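Long-range contact in sulfotransferase (Mycobacterium tuberculosis, PDB 2ZQ5), which probably transfers a sulfuryl group to an acceptor that is not known, as a mycobacterial member of the sulfotransferase family: residues 45-50 / 191-196. Numbering follows the deposited sequence.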
# COMPACT_ATOMS: atom_id res chain seq x y z
N ASP A 45 7.13 -20.01 2.16
CA ASP A 45 8.32 -20.65 2.71
C ASP A 45 8.93 -19.76 3.78
O ASP A 45 9.46 -20.25 4.78
CB ASP A 45 9.36 -20.92 1.61
CG ASP A 45 9.00 -22.10 0.73
OD1 ASP A 45 7.99 -22.79 1.01
OD2 ASP A 45 9.73 -22.34 -0.26
N ALA A 46 8.85 -18.45 3.59
CA ALA A 46 9.40 -17.51 4.56
C ALA A 46 8.57 -17.53 5.84
O ALA A 46 9.12 -17.62 6.94
CB ALA A 46 9.43 -16.11 3.97
N TYR A 47 7.25 -17.44 5.71
CA TYR A 47 6.39 -17.46 6.89
C TYR A 47 6.59 -18.71 7.72
O TYR A 47 6.80 -18.64 8.93
CB TYR A 47 4.91 -17.39 6.49
CG TYR A 47 4.39 -16.02 6.14
CD1 TYR A 47 4.64 -14.93 6.96
CD2 TYR A 47 3.62 -15.82 5.00
CE1 TYR A 47 4.13 -13.67 6.66
CE2 TYR A 47 3.10 -14.57 4.69
CZ TYR A 47 3.36 -13.49 5.52
OH TYR A 47 2.88 -12.25 5.21
N GLN A 48 6.54 -19.85 7.06
CA GLN A 48 6.65 -21.13 7.74
C GLN A 48 8.06 -21.53 8.16
O GLN A 48 8.24 -22.40 9.00
CB GLN A 48 5.99 -22.20 6.87
CG GLN A 48 4.57 -21.78 6.47
CD GLN A 48 3.83 -22.81 5.62
OE1 GLN A 48 4.33 -23.25 4.58
NE2 GLN A 48 2.62 -23.17 6.04
N GLY A 49 9.07 -20.87 7.60
CA GLY A 49 10.44 -21.21 7.95
C GLY A 49 11.20 -20.23 8.82
O GLY A 49 12.21 -20.61 9.43
N GLU A 50 10.74 -18.99 8.92
CA GLU A 50 11.46 -18.00 9.72
C GLU A 50 10.62 -16.96 10.45
O GLU A 50 11.14 -16.24 11.31
CB GLU A 50 12.47 -17.30 8.82
CG GLU A 50 11.88 -16.93 7.47
CD GLU A 50 12.88 -16.34 6.50
OE1 GLU A 50 14.01 -16.87 6.37
OE2 GLU A 50 12.52 -15.35 5.83
N ALA A 191 6.03 -8.95 9.53
CA ALA A 191 6.51 -10.27 9.91
C ALA A 191 7.99 -10.39 9.58
O ALA A 191 8.52 -9.62 8.77
CB ALA A 191 5.73 -11.34 9.14
N HIS A 192 8.65 -11.34 10.23
CA HIS A 192 10.06 -11.56 9.99
C HIS A 192 10.17 -12.54 8.83
O HIS A 192 10.13 -13.76 9.02
CB HIS A 192 10.74 -12.16 11.23
CG HIS A 192 12.20 -12.40 11.05
ND1 HIS A 192 13.11 -11.37 10.88
CD2 HIS A 192 12.92 -13.55 11.00
CE1 HIS A 192 14.32 -11.88 10.73
NE2 HIS A 192 14.23 -13.20 10.80
N VAL A 193 10.29 -12.00 7.62
CA VAL A 193 10.41 -12.84 6.43
C VAL A 193 11.57 -12.35 5.55
O VAL A 193 11.38 -12.00 4.39
CB VAL A 193 9.09 -12.84 5.61
CG1 VAL A 193 8.02 -13.63 6.35
CG2 VAL A 193 8.60 -11.41 5.37
N PRO A 194 12.79 -12.35 6.10
CA PRO A 194 13.96 -11.90 5.35
C PRO A 194 14.18 -12.60 4.01
O PRO A 194 14.67 -11.98 3.07
CB PRO A 194 15.11 -12.11 6.34
CG PRO A 194 14.63 -13.24 7.19
CD PRO A 194 13.19 -12.87 7.42
N SER A 195 13.81 -13.87 3.91
CA SER A 195 14.00 -14.59 2.66
C SER A 195 13.10 -14.01 1.58
O SER A 195 13.49 -13.92 0.42
CB SER A 195 13.71 -16.08 2.85
OG SER A 195 14.62 -16.65 3.78
N TYR A 196 11.90 -13.60 1.97
CA TYR A 196 11.00 -13.00 0.99
C TYR A 196 11.45 -11.58 0.67
O TYR A 196 11.44 -11.17 -0.49
CB TYR A 196 9.56 -12.98 1.52
CG TYR A 196 8.60 -12.24 0.61
CD1 TYR A 196 8.06 -12.84 -0.53
CD2 TYR A 196 8.27 -10.90 0.88
CE1 TYR A 196 7.21 -12.12 -1.39
CE2 TYR A 196 7.44 -10.19 0.03
CZ TYR A 196 6.91 -10.80 -1.10
OH TYR A 196 6.09 -10.05 -1.92
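Glu50 holds CG in the crowded position between its backbone N and carbonyl carbon (chi1 43°), and with the chain extended beyond CG its carboxylate reaches the first turn of helix 194-201. Ser195 answers with OG anti to its own carbonyl carbon (chi1 -63°), so that hydroxyl and amide are offered to the same carboxylate. The amide bond is short and nearly straight: Ser195 N gives its hydrogen to the syn lone pair of Glu50 OE2 at 2.7 Å, with an N-H...O angle of 168°. Ser195 OG donates to Glu50 OE1, also at 2.7 Å, arriving from above the carboxylate plane. Two bonds thus fix both position and rotation of the acid. It shows how a residue distant in sequence can occupy a first-turn amide: Val193 fills the N-cap position of helix 194-201, but the acceptor comes from the C-terminal part of helix 36-50, and the N-terminal end of helix 194-201 would probably favour its negative charge. In the sulfotransferase fold, with its parallel P-loop-type sheet, this joins helices 36-50 and 194-201 about 20 Å, centre to centre, from the middle of the chain. Glu50 OE2 also lies 3.0 Å from Pro194 CD, which also sits over the centre of one face of the His192 ring. The imidazole turns an edge to the helix, His192 CD2 standing 3.2 Å from Glu50 O, while ND1 is bound by Asp288. Beneath the polar grip, Ala46 CB packs 3.7 Å from Val193 CB. Tyr47 crosses Val193 obliquely, and its ring edge meets Ala191, with Tyr47 CE1 3.8 Å from Ala191 CB; helix 55-81 also touches the tyrosine, through Asn61 and Leu65.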